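Local coordinates for ATP-dependent 6-phosphofructokinase subunit beta (Saccharomyces cerevisiae, PDB 3O8O), which catalyses, as part of yeast phosphofructokinase, the ATP-dependent phosphorylation of fructose 6-phosphate to fructose 1,6-bisphosphate, the first committing step of glycolysis, at residues 540-549 / 575-583; 585-595 / 623-631. One frame throughout, in Å; residues are numbered along the deposited sequence.

Contact 1 (540-549 / 575-583)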
ATOM      1  N   ALA B 540     -27.646   4.408  -4.471  1.00 42.81           N
ATOM      2  CA  ALA B 540     -26.202   4.611  -4.523  1.00 43.83           C
ATOM      3  C   ALA B 540     -25.889   5.744  -5.494  1.00 45.49           C
ATOM      4  O   ALA B 540     -25.169   6.685  -5.169  1.00 46.41           O
ATOM      5  CB  ALA B 540     -25.505   3.318  -4.986  1.00 23.35           C
ATOM      6  N   LEU B 541     -26.452   5.632  -6.693  1.00 51.98           N
ATOM      7  CA  LEU B 541     -26.252   6.611  -7.743  1.00 50.69           C
ATOM      8  C   LEU B 541     -26.473   8.030  -7.231  1.00 49.34           C
ATOM      9  O   LEU B 541     -25.742   8.957  -7.562  1.00 50.20           O
ATOM     10  CB  LEU B 541     -27.205   6.322  -8.910  1.00 50.61           C
ATOM     11  CG  LEU B 541     -26.909   7.201 -10.127  1.00 50.53           C
ATOM     12  CD1 LEU B 541     -25.503   6.880 -10.587  1.00 49.89           C
ATOM     13  CD2 LEU B 541     -27.875   6.974 -11.251  1.00 49.67           C
ATOM     14  N   ASN B 542     -27.489   8.204  -6.411  1.00 33.81           N
ATOM     15  CA  ASN B 542     -27.765   9.530  -5.896  1.00 33.09           C
ATOM     16  C   ASN B 542     -26.748   9.915  -4.832  1.00 33.11           C
ATOM     17  O   ASN B 542     -26.270  11.050  -4.781  1.00 33.49           O
ATOM     18  CB  ASN B 542     -29.188   9.581  -5.332  1.00 56.14           C
ATOM     19  CG  ASN B 542     -30.210   9.911  -6.385  1.00 56.82           C
ATOM     20  OD1 ASN B 542     -30.398  11.085  -6.737  1.00 56.82           O
ATOM     21  ND2 ASN B 542     -30.872   8.878  -6.914  1.00 57.65           N
ATOM     22  N   ALA B 543     -26.432   8.954  -3.978  1.00 42.07           N
ATOM     23  CA  ALA B 543     -25.485   9.155  -2.902  1.00 40.56           C
ATOM     24  C   ALA B 543     -24.187   9.689  -3.460  1.00 40.63           C
ATOM     25  O   ALA B 543     -23.617  10.666  -2.950  1.00 39.24           O
ATOM     26  CB  ALA B 543     -25.225   7.844  -2.214  1.00 18.13           C
ATOM     27  N   LEU B 544     -23.719   9.019  -4.513  1.00 34.22           N
ATOM     28  CA  LEU B 544     -22.476   9.379  -5.167  1.00 32.68           C
ATOM     29  C   LEU B 544     -22.629  10.700  -5.877  1.00 33.21           C
ATOM     30  O   LEU B 544     -21.788  11.572  -5.744  1.00 33.91           O
ATOM     31  CB  LEU B 544     -22.065   8.295  -6.152  1.00 33.43           C
ATOM     32  CG  LEU B 544     -20.759   8.497  -6.925  1.00 33.83           C
ATOM     33  CD1 LEU B 544     -19.648   8.818  -5.963  1.00 34.71           C
ATOM     34  CD2 LEU B 544     -20.390   7.241  -7.685  1.00 33.89           C
ATOM     35  N   MET B 545     -23.723  10.862  -6.604  1.00 41.38           N
ATOM     36  CA  MET B 545     -23.960  12.094  -7.333  1.00 44.01           C
ATOM     37  C   MET B 545     -23.937  13.328  -6.440  1.00 44.27           C
ATOM     38  O   MET B 545     -23.308  14.329  -6.777  1.00 44.59           O
ATOM     39  CB  MET B 545     -25.286  12.031  -8.069  1.00 43.72           C
ATOM     40  CG  MET B 545     -25.654  13.337  -8.705  1.00 44.11           C
ATOM     41  SD  MET B 545     -27.405  13.412  -9.142  1.00 45.36           S
ATOM     42  CE  MET B 545     -28.130  13.714  -7.579  1.00 43.13           C
ATOM     43  N   GLU B 546     -24.632  13.278  -5.309  1.00 48.76           N
ATOM     44  CA  GLU B 546     -24.632  14.427  -4.416  1.00 49.46           C
ATOM     45  C   GLU B 546     -23.236  14.671  -3.840  1.00 48.82           C
ATOM     46  O   GLU B 546     -22.815  15.818  -3.686  1.00 48.48           O
ATOM     47  CB  GLU B 546     -25.636  14.225  -3.293  1.00 59.82           C
ATOM     48  CG  GLU B 546     -27.029  14.185  -3.788  1.00 61.56           C
ATOM     49  CD  GLU B 546     -28.012  14.229  -2.663  1.00 62.52           C
ATOM     50  OE1 GLU B 546     -27.921  13.339  -1.802  1.00 62.28           O
ATOM     51  OE2 GLU B 546     -28.874  15.143  -2.630  1.00 63.80           O
ATOM     52  N   TYR B 547     -22.530  13.586  -3.518  1.00 58.89           N
ATOM     53  CA  TYR B 547     -21.183  13.682  -2.977  1.00 56.60           C
ATOM     54  C   TYR B 547     -20.366  14.487  -3.978  1.00 57.61           C
ATOM     55  O   TYR B 547     -19.760  15.508  -3.626  1.00 56.84           O
ATOM     56  CB  TYR B 547     -20.583  12.297  -2.836  1.00 37.37           C
ATOM     57  CG  TYR B 547     -19.175  12.258  -2.264  1.00 36.56           C
ATOM     58  CD1 TYR B 547     -18.958  12.095  -0.912  1.00 34.84           C
ATOM     59  CD2 TYR B 547     -18.057  12.364  -3.099  1.00 36.97           C
ATOM     60  CE1 TYR B 547     -17.687  12.030  -0.399  1.00 35.30           C
ATOM     61  CE2 TYR B 547     -16.760  12.304  -2.590  1.00 36.42           C
ATOM     62  CZ  TYR B 547     -16.590  12.134  -1.234  1.00 36.49           C
ATOM     63  OH  TYR B 547     -15.332  12.049  -0.697  1.00 35.90           O
ATOM     64  N   CYS B 548     -20.363  14.022  -5.228  1.00 47.59           N
ATOM     65  CA  CYS B 548     -19.648  14.689  -6.314  1.00 48.15           C
ATOM     66  C   CYS B 548     -19.995  16.172  -6.491  1.00 49.10           C
ATOM     67  O   CYS B 548     -19.121  16.998  -6.748  1.00 49.38           O
ATOM     68  CB  CYS B 548     -19.915  13.964  -7.607  1.00 38.76           C
ATOM     69  SG  CYS B 548     -19.136  12.431  -7.580  1.00 37.25           S
ATOM     70  N   ASP B 549     -21.270  16.509  -6.366  1.00 30.92           N
ATOM     71  CA  ASP B 549     -21.681  17.896  -6.494  1.00 31.80           C
ATOM     72  C   ASP B 549     -20.930  18.662  -5.448  1.00 32.19           C
ATOM     73  O   ASP B 549     -20.355  19.683  -5.713  1.00 34.92           O
ATOM     74  CB  ASP B 549     -23.183  18.085  -6.221  1.00 49.72           C
ATOM     75  CG  ASP B 549     -24.053  17.640  -7.361  1.00 51.39           C
ATOM     76  OD1 ASP B 549     -23.644  17.790  -8.526  1.00 53.53           O
ATOM     77  OD2 ASP B 549     -25.158  17.158  -7.085  1.00 51.71           O
ATOM     78  N   LEU B 575     -22.017   2.195 -11.918  1.00 32.48           N
ATOM     79  CA  LEU B 575     -22.128   3.340 -11.021  1.00 31.11           C
ATOM     80  C   LEU B 575     -21.271   4.536 -11.422  1.00 32.40           C
ATOM     81  O   LEU B 575     -21.745   5.674 -11.451  1.00 32.16           O
ATOM     82  CB  LEU B 575     -21.797   2.915  -9.600  1.00 22.00           C
ATOM     83  CG  LEU B 575     -21.831   4.000  -8.504  1.00 21.96           C
ATOM     84  CD1 LEU B 575     -23.186   4.706  -8.365  1.00 20.53           C
ATOM     85  CD2 LEU B 575     -21.462   3.331  -7.204  1.00 22.47           C
ATOM     86  N   ALA B 576     -20.006   4.293 -11.731  1.00 53.50           N
ATOM     87  CA  ALA B 576     -19.134   5.388 -12.131  1.00 53.40           C
ATOM     88  C   ALA B 576     -19.672   6.072 -13.397  1.00 53.66           C
ATOM     89  O   ALA B 576     -19.672   7.302 -13.500  1.00 51.42           O
ATOM     90  CB  ALA B 576     -17.737   4.856 -12.375  1.00 18.35           C
ATOM     91  N   THR B 577     -20.143   5.267 -14.348  1.00 49.70           N
ATOM     92  CA  THR B 577     -20.662   5.792 -15.601  1.00 50.85           C
ATOM     93  C   THR B 577     -21.847   6.704 -15.431  1.00 51.44           C
ATOM     94  O   THR B 577     -21.799   7.863 -15.849  1.00 50.82           O
ATOM     95  CB  THR B 577     -21.070   4.687 -16.571  1.00 44.64           C
ATOM     96  OG1 THR B 577     -19.910   3.927 -16.941  1.00 45.08           O
ATOM     97  CG2 THR B 577     -21.706   5.297 -17.813  1.00 41.77           C
ATOM     98  N   TYR B 578     -22.909   6.199 -14.821  1.00 56.95           N
ATOM     99  CA  TYR B 578     -24.078   7.044 -14.640  1.00 59.56           C
ATOM    100  C   TYR B 578     -23.824   8.218 -13.709  1.00 58.37           C
ATOM    101  O   TYR B 578     -24.339   9.318 -13.941  1.00 58.96           O
ATOM    102  CB  TYR B 578     -25.303   6.215 -14.214  1.00 66.60           C
ATOM    103  CG  TYR B 578     -25.843   5.455 -15.406  1.00 68.67           C
ATOM    104  CD1 TYR B 578     -25.244   4.267 -15.830  1.00 69.73           C
ATOM    105  CD2 TYR B 578     -26.813   6.025 -16.232  1.00 69.67           C
ATOM    106  CE1 TYR B 578     -25.583   3.688 -17.049  1.00 70.25           C
ATOM    107  CE2 TYR B 578     -27.154   5.446 -17.456  1.00 70.19           C
ATOM    108  CZ  TYR B 578     -26.535   4.290 -17.853  1.00 69.54           C
ATOM    109  OH  TYR B 578     -26.850   3.746 -19.064  1.00 69.57           O
ATOM    110  N   ALA B 579     -23.009   8.010 -12.681  1.00 33.54           N
ATOM    111  CA  ALA B 579     -22.702   9.119 -11.769  1.00 33.64           C
ATOM    112  C   ALA B 579     -22.045  10.222 -12.614  1.00 32.91           C
ATOM    113  O   ALA B 579     -22.454  11.406 -12.610  1.00 32.50           O
ATOM    114  CB  ALA B 579     -21.749   8.653 -10.667  1.00 47.91           C
ATOM    115  N   SER B 580     -21.027   9.794 -13.348  1.00 33.44           N
ATOM    116  CA  SER B 580     -20.302  10.672 -14.222  1.00 34.03           C
ATOM    117  C   SER B 580     -21.280  11.452 -15.118  1.00 33.19           C
ATOM    118  O   SER B 580     -21.248  12.687 -15.185  1.00 33.20           O
ATOM    119  CB  SER B 580     -19.337   9.846 -15.073  1.00 67.40           C
ATOM    120  OG  SER B 580     -18.792  10.622 -16.127  1.00 69.66           O
ATOM    121  N   LEU B 581     -22.159  10.738 -15.807  1.00 43.84           N
ATOM    122  CA  LEU B 581     -23.085  11.423 -16.687  1.00 42.38           C
ATOM    123  C   LEU B 581     -23.942  12.417 -15.917  1.00 43.10           C
ATOM    124  O   LEU B 581     -24.186  13.519 -16.400  1.00 43.26           O
ATOM    125  CB  LEU B 581     -23.985  10.421 -17.404  1.00 39.58           C
ATOM    126  CG  LEU B 581     -24.879  10.960 -18.521  1.00 39.57           C
ATOM    127  CD1 LEU B 581     -24.024  11.215 -19.722  1.00 39.76           C
ATOM    128  CD2 LEU B 581     -25.949   9.958 -18.884  1.00 39.04           C
ATOM    129  N   ALA B 582     -24.373  12.034 -14.714  1.00 48.70           N
ATOM    130  CA  ALA B 582     -25.234  12.869 -13.888  1.00 48.06           C
ATOM    131  C   ALA B 582     -24.608  14.108 -13.264  1.00 48.94           C
ATOM    132  O   ALA B 582     -25.320  15.038 -12.869  1.00 48.32           O
ATOM    133  CB  ALA B 582     -25.835  12.040 -12.821  1.00 26.59           C
ATOM    134  N   VAL B 583     -23.290  14.130 -13.140  1.00 45.80           N
ATOM    135  CA  VAL B 583     -22.653  15.308 -12.562  1.00 45.17           C
ATOM    136  C   VAL B 583     -21.774  15.975 -13.588  1.00 44.70           C
ATOM    137  O   VAL B 583     -21.102  16.950 -13.291  1.00 44.41           O
ATOM    138  CB  VAL B 583     -21.780  14.968 -11.350  1.00 39.74           C
ATOM    139  CG1 VAL B 583     -22.645  14.450 -10.230  1.00 39.56           C
ATOM    140  CG2 VAL B 583     -20.716  13.936 -11.735  1.00 39.64           C
TER

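Contact 2 (585-595 / 623-631)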
ATOM      1  N   ALA B 585     -19.090  14.659 -15.091  1.00 42.30           N
ATOM      2  CA  ALA B 585     -17.682  14.400 -14.824  1.00 42.76           C
ATOM      3  C   ALA B 585     -16.916  14.542 -16.129  1.00 42.70           C
ATOM      4  O   ALA B 585     -17.376  14.130 -17.184  1.00 42.32           O
ATOM      5  CB  ALA B 585     -17.493  12.993 -14.247  1.00 50.52           C
ATOM      6  N   GLN B 586     -15.744  15.135 -16.039  1.00 46.58           N
ATOM      7  CA  GLN B 586     -14.922  15.353 -17.195  1.00 47.57           C
ATOM      8  C   GLN B 586     -14.376  14.017 -17.645  1.00 47.48           C
ATOM      9  O   GLN B 586     -14.489  13.634 -18.813  1.00 46.89           O
ATOM     10  CB  GLN B 586     -13.795  16.309 -16.826  1.00 66.39           C
ATOM     11  CG  GLN B 586     -12.873  16.656 -17.969  1.00 69.23           C
ATOM     12  CD  GLN B 586     -13.606  17.269 -19.142  1.00 69.72           C
ATOM     13  OE1 GLN B 586     -14.240  16.569 -19.942  1.00 68.50           O
ATOM     14  NE2 GLN B 586     -13.524  18.590 -19.249  1.00 70.18           N
ATOM     15  N   VAL B 587     -13.792  13.294 -16.704  1.00 74.19           N
ATOM     16  CA  VAL B 587     -13.233  11.987 -17.001  1.00 74.61           C
ATOM     17  C   VAL B 587     -13.835  10.951 -16.067  1.00 74.76           C
ATOM     18  O   VAL B 587     -14.277  11.283 -14.972  1.00 76.41           O
ATOM     19  CB  VAL B 587     -11.718  11.973 -16.778  1.00 58.97           C
ATOM     20  CG1 VAL B 587     -11.123  10.678 -17.333  1.00 58.69           C
ATOM     21  CG2 VAL B 587     -11.098  13.184 -17.414  1.00 58.11           C
ATOM     22  N   SER B 588     -13.874   9.706 -16.518  1.00 40.52           N
ATOM     23  CA  SER B 588     -14.350   8.612 -15.702  1.00 40.40           C
ATOM     24  C   SER B 588     -13.602   7.325 -16.128  1.00 40.49           C
ATOM     25  O   SER B 588     -13.527   6.982 -17.317  1.00 40.32           O
ATOM     26  CB  SER B 588     -15.851   8.458 -15.854  1.00 42.14           C
ATOM     27  OG  SER B 588     -16.162   7.746 -17.031  1.00 43.22           O
ATOM     28  N   TYR B 589     -13.012   6.635 -15.162  1.00 44.84           N
ATOM     29  CA  TYR B 589     -12.285   5.416 -15.460  1.00 45.10           C
ATOM     30  C   TYR B 589     -13.068   4.222 -14.907  1.00 45.74           C
ATOM     31  O   TYR B 589     -13.512   4.259 -13.755  1.00 47.16           O
ATOM     32  CB  TYR B 589     -10.892   5.476 -14.827  1.00 46.89           C
ATOM     33  CG  TYR B 589      -9.992   6.531 -15.413  1.00 46.77           C
ATOM     34  CD1 TYR B 589      -9.319   7.428 -14.594  1.00 46.54           C
ATOM     35  CD2 TYR B 589      -9.822   6.645 -16.784  1.00 45.89           C
ATOM     36  CE1 TYR B 589      -8.498   8.421 -15.139  1.00 46.17           C
ATOM     37  CE2 TYR B 589      -9.012   7.624 -17.336  1.00 45.71           C
ATOM     38  CZ  TYR B 589      -8.351   8.509 -16.512  1.00 46.21           C
ATOM     39  OH  TYR B 589      -7.525   9.476 -17.045  1.00 46.91           O
ATOM     40  N   VAL B 590     -13.230   3.170 -15.716  1.00 40.97           N
ATOM     41  CA  VAL B 590     -13.974   1.989 -15.291  1.00 39.39           C
ATOM     42  C   VAL B 590     -13.207   0.694 -15.383  1.00 39.09           C
ATOM     43  O   VAL B 590     -12.275   0.575 -16.159  1.00 37.21           O
ATOM     44  CB  VAL B 590     -15.241   1.857 -16.078  1.00 22.48           C
ATOM     45  CG1 VAL B 590     -16.228   2.930 -15.604  1.00 22.53           C
ATOM     46  CG2 VAL B 590     -14.940   1.997 -17.570  1.00 21.61           C
ATOM     47  N   PRO B 591     -13.616  -0.319 -14.608  1.00 47.86           N
ATOM     48  CA  PRO B 591     -12.918  -1.609 -14.615  1.00 47.81           C
ATOM     49  C   PRO B 591     -12.816  -2.239 -15.976  1.00 49.30           C
ATOM     50  O   PRO B 591     -11.786  -2.788 -16.341  1.00 48.18           O
ATOM     51  CB  PRO B 591     -13.744  -2.468 -13.656  1.00 40.19           C
ATOM     52  CG  PRO B 591     -14.467  -1.459 -12.786  1.00 39.97           C
ATOM     53  CD  PRO B 591     -14.830  -0.380 -13.773  1.00 39.93           C
ATOM     54  N   GLU B 592     -13.895  -2.160 -16.731  1.00 48.87           N
ATOM     55  CA  GLU B 592     -13.914  -2.764 -18.046  1.00 50.96           C
ATOM     56  C   GLU B 592     -12.910  -2.161 -19.030  1.00 51.46           C
ATOM     57  O   GLU B 592     -12.504  -2.820 -19.974  1.00 51.24           O
ATOM     58  CB  GLU B 592     -15.333  -2.693 -18.594  1.00 62.03           C
ATOM     59  CG  GLU B 592     -16.357  -3.279 -17.610  1.00 63.24           C
ATOM     60  CD  GLU B 592     -17.109  -2.214 -16.811  1.00 63.73           C
ATOM     61  OE1 GLU B 592     -16.546  -1.114 -16.617  1.00 63.02           O
ATOM     62  OE2 GLU B 592     -18.258  -2.484 -16.370  1.00 64.34           O
ATOM     63  N   GLU B 593     -12.491  -0.923 -18.794  1.00 46.33           N
ATOM     64  CA  GLU B 593     -11.543  -0.255 -19.675  1.00 47.16           C
ATOM     65  C   GLU B 593     -10.145  -0.131 -19.122  1.00 46.25           C
ATOM     66  O   GLU B 593      -9.171  -0.246 -19.865  1.00 47.82           O
ATOM     67  CB  GLU B 593     -12.018   1.136 -20.010  1.00 74.64           C
ATOM     68  CG  GLU B 593     -13.086   1.198 -21.050  1.00 77.72           C
ATOM     69  CD  GLU B 593     -13.377   2.630 -21.427  1.00 80.03           C
ATOM     70  OE1 GLU B 593     -12.401   3.382 -21.626  1.00 81.12           O
ATOM     71  OE2 GLU B 593     -14.565   3.008 -21.524  1.00 81.12           O
ATOM     72  N   GLY B 594     -10.038   0.133 -17.827  1.00 53.52           N
ATOM     73  CA  GLY B 594      -8.730   0.275 -17.210  1.00 50.23           C
ATOM     74  C   GLY B 594      -8.235   1.698 -17.362  1.00 50.10           C
ATOM     75  O   GLY B 594      -8.982   2.589 -17.788  1.00 49.70           O
ATOM     76  N   ILE B 595      -6.987   1.944 -16.998  1.00 45.08           N
ATOM     77  CA  ILE B 595      -6.450   3.284 -17.152  1.00 43.43           C
ATOM     78  C   ILE B 595      -5.093   3.102 -17.812  1.00 43.62           C
ATOM     79  O   ILE B 595      -4.106   2.796 -17.148  1.00 44.65           O
ATOM     80  CB  ILE B 595      -6.242   3.998 -15.795  1.00 22.44           C
ATOM     81  CG1 ILE B 595      -7.533   4.050 -14.978  1.00 22.44           C
ATOM     82  CG2 ILE B 595      -5.756   5.398 -16.040  1.00 22.44           C
ATOM     83  CD1 ILE B 595      -7.339   4.674 -13.623  1.00 57.60           C
ATOM     84  N   LEU B 623     -13.977  16.998 -12.240  1.00 30.50           N
ATOM     85  CA  LEU B 623     -14.040  15.721 -11.548  1.00 28.61           C
ATOM     86  C   LEU B 623     -13.617  14.572 -12.441  1.00 28.69           C
ATOM     87  O   LEU B 623     -13.934  14.524 -13.630  1.00 28.83           O
ATOM     88  CB  LEU B 623     -15.461  15.411 -11.072  1.00 39.97           C
ATOM     89  CG  LEU B 623     -16.145  16.321 -10.076  1.00 40.12           C
ATOM     90  CD1 LEU B 623     -17.498  15.756  -9.749  1.00 39.89           C
ATOM     91  CD2 LEU B 623     -15.304  16.413  -8.814  1.00 41.68           C
ATOM     92  N   ILE B 624     -12.912  13.628 -11.846  1.00 44.30           N
ATOM     93  CA  ILE B 624     -12.477  12.445 -12.549  1.00 43.50           C
ATOM     94  C   ILE B 624     -13.010  11.341 -11.658  1.00 42.61           C
ATOM     95  O   ILE B 624     -12.539  11.187 -10.531  1.00 42.58           O
ATOM     96  CB  ILE B 624     -10.935  12.346 -12.598  1.00 34.75           C
ATOM     97  CG1 ILE B 624     -10.355  13.463 -13.458  1.00 34.75           C
ATOM     98  CG2 ILE B 624     -10.520  11.016 -13.173  1.00 34.75           C
ATOM     99  CD1 ILE B 624      -8.864  13.499 -13.417  1.00 58.78           C
ATOM    100  N   LEU B 625     -14.028  10.617 -12.121  1.00 41.45           N
ATOM    101  CA  LEU B 625     -14.572   9.523 -11.324  1.00 40.50           C
ATOM    102  C   LEU B 625     -13.798   8.295 -11.704  1.00 40.40           C
ATOM    103  O   LEU B 625     -13.589   8.009 -12.870  1.00 41.57           O
ATOM    104  CB  LEU B 625     -16.066   9.301 -11.577  1.00 29.33           C
ATOM    105  CG  LEU B 625     -16.992  10.507 -11.344  1.00 30.29           C
ATOM    106  CD1 LEU B 625     -18.392   9.974 -11.091  1.00 30.76           C
ATOM    107  CD2 LEU B 625     -16.528  11.377 -10.160  1.00 30.55           C
ATOM    108  N   LYS B 626     -13.363   7.560 -10.708  1.00 46.85           N
ATOM    109  CA  LYS B 626     -12.599   6.386 -11.000  1.00 47.17           C
ATOM    110  C   LYS B 626     -13.055   5.184 -10.190  1.00 47.05           C
ATOM    111  O   LYS B 626     -12.914   5.155  -8.973  1.00 46.88           O
ATOM    112  CB  LYS B 626     -11.117   6.695 -10.748  1.00 39.52           C
ATOM    113  CG  LYS B 626     -10.140   5.554 -10.980  1.00 37.90           C
ATOM    114  CD  LYS B 626      -9.778   4.901  -9.697  1.00 35.39           C
ATOM    115  CE  LYS B 626      -8.849   3.725  -9.904  1.00 34.76           C
ATOM    116  NZ  LYS B 626      -8.416   3.121  -8.592  1.00 34.70           N
ATOM    117  N   SER B 627     -13.644   4.210 -10.868  1.00 38.13           N
ATOM    118  CA  SER B 627     -14.037   2.989 -10.209  1.00 37.54           C
ATOM    119  C   SER B 627     -12.712   2.426  -9.688  1.00 37.28           C
ATOM    120  O   SER B 627     -11.717   2.420 -10.419  1.00 36.35           O
ATOM    121  CB  SER B 627     -14.624   2.000 -11.221  1.00 47.26           C
ATOM    122  OG  SER B 627     -15.989   2.282 -11.524  1.00 48.23           O
ATOM    123  N   THR B 628     -12.690   1.953  -8.445  1.00 35.89           N
ATOM    124  CA  THR B 628     -11.474   1.384  -7.877  1.00 33.17           C
ATOM    125  C   THR B 628     -10.849   0.291  -8.753  1.00 34.31           C
ATOM    126  O   THR B 628      -9.636   0.294  -8.984  1.00 35.60           O
ATOM    127  CB  THR B 628     -11.739   0.773  -6.513  1.00 21.11           C
ATOM    128  OG1 THR B 628     -12.391   1.745  -5.687  1.00 22.09           O
ATOM    129  CG2 THR B 628     -10.457   0.335  -5.868  1.00 16.55           C
ATOM    130  N   ASN B 629     -11.669  -0.635  -9.246  1.00 36.85           N
ATOM    131  CA  ASN B 629     -11.136  -1.717 -10.063  1.00 36.17           C
ATOM    132  C   ASN B 629     -10.730  -1.257 -11.430  1.00 36.71           C
ATOM    133  O   ASN B 629     -10.320  -2.062 -12.272  1.00 36.11           O
ATOM    134  CB  ASN B 629     -12.127  -2.871 -10.148  1.00 39.65           C
ATOM    135  CG  ASN B 629     -12.190  -3.660  -8.856  1.00 40.16           C
ATOM    136  OD1 ASN B 629     -11.668  -3.216  -7.819  1.00 39.83           O
ATOM    137  ND2 ASN B 629     -12.832  -4.826  -8.897  1.00 39.05           N
ATOM    138  N   ALA B 630     -10.838   0.047 -11.661  1.00 32.90           N
ATOM    139  CA  ALA B 630     -10.391   0.574 -12.941  1.00 33.44           C
ATOM    140  C   ALA B 630      -8.854   0.443 -13.023  1.00 32.12           C
ATOM    141  O   ALA B 630      -8.289   0.494 -14.099  1.00 32.04           O
ATOM    142  CB  ALA B 630     -10.811   1.998 -13.086  1.00 43.52           C
ATOM    143  N   SER B 631      -8.193   0.286 -11.876  1.00 38.51           N
ATOM    144  CA  SER B 631      -6.748   0.088 -11.826  1.00 39.98           C
ATOM    145  C   SER B 631      -6.235  -0.374 -10.474  1.00 40.15           C
ATOM    146  O   SER B 631      -6.473   0.301  -9.459  1.00 40.73           O
ATOM    147  CB  SER B 631      -5.993   1.353 -12.185  1.00 34.81           C
ATOM    148  OG  SER B 631      -4.605   1.138 -11.931  1.00 34.71           O
TER

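Contact 1 (540-549 / 575-583)
Leu-541 lays CD1 against the 575-583 helix, 3.7 Å from Tyr-578 CB and near Ala-579 N. Its CG stands anti to the backbone N (chi1 -172°), which swings the branch across. From the facing helix, Leu-575 rests CD1 3.7 Å from Leu-541 CA, while its CG meets Leu-544 CD2 at 3.6 Å. A branched leucine suits this place because its separate methyls serve two neighbours, and an alanine here would probably open a gap beside Leu-541 and Leu-544, freeing the Leu-544 tip to turn. The small CB of Ala-579 sits against Leu-544 CD2 (3.6 Å), consistent with the 9.2 Å closest approach of the axes of the two segments. At the far end Val-583 sends CG1 into the turn of Met-545 and Cys-548, 3.6 Å from Met-545 CG and 3.8 Å from Cys-548 CB; Asp-549 turns its carboxylate to a salt bridge with Arg-300 of the N-terminal domain. The axes cross at -47°, and Leu-541 with Met-545 and Leu-575 with Ala-579 and Val-583 follow four-residue spacing, consistent with ridges-into-grooves packing between two helices against the parallel sheet of an alpha/beta phosphofructokinase domain.

Contact 2 (585-595 / 623-631)
Tyr-589 and Lys-626 face each other as a parallel pair in neighbouring strands, whose directions differ by only 9°. Three firm backbone bonds join the strands: Leu-625 N to Val-587 O (2.9 Å), Tyr-589 N to Leu-625 O (2.7 Å) and Ser-627 N to Tyr-589 O (2.9 Å). Before them, Leu-623 O receives weak bonds from the amides of Gln-586 and Val-587.

The tyrosine side chain can be followed outward. Its CB touches Ala-630 CB and Lys-626 CG, each at 3.9 Å. CG lies anti to the carbonyl carbon (chi1 -66°), which turns the ring back over the strand toward Ile-624. CD1 lies between Lys-626 CG, which sits at the ring edge near its plane, and Ile-624 CG2 (4.0 Å); farther along, CE1 reaches the same Ile-624 CG2 at 3.8 Å. Val-587 CG1 covers one face, offset toward the rim, and Ile-595 CG2 lies over the centre of the opposite face. The OH ends in a hydrogen bond to Asp-603 of helix 597-614, so a tyrosine fits where an apolar sandwich must finish in a polar tip. Lys-626 likewise gives its aliphatic part to the packing, while NZ bonds to Thr-628 O and Leu-634 O.

Beyond the strands, Pro-591 CD packs on Ser-627 CB at 3.5 Å, and the small Ala-630 packs against the backbone around Tyr-589 and Val-590. Gly-594 adopts a positive phi (86°) that would jam a side chain against the preceding carbonyl; its CA approaches Ala-630 O in a CA-H...O contact. On the opposite side of the sheet Ala-585 CB meets Leu-625 CG, under helix 574-583. Strand 587-589, helix 597-614 and strand 622-627 form a beta-alpha-beta crossover, with strand 587-589 at the margin of this chain's four-stranded parallel sheet.

How the contacts relate
Contact 1 lies on one side of the parallel sheet to which contact 2 belongs, their centres about 13 Å apart. Helix 574-583 runs almost directly into strand 587-589, the join marked by a probable hydrogen bond from Ala-585 N to Ser-580 O at 2.9 Å. Leu-625 is shared ground: its CD1 lies 3.5 Å from Ser-580 N, and its side chain also touches Ala-579 and Cys-548. Both contacts reach toward the allosteric site, shared with subunit alpha: the side chains of Leu-575 and Asn-629 are each about 7 Å from bound fructose 2,6-bisphosphate, the side chain of Ala-540 is about 3 Å from that of Leu-524, and that of Asn-629 about 4 Å from Gly-570.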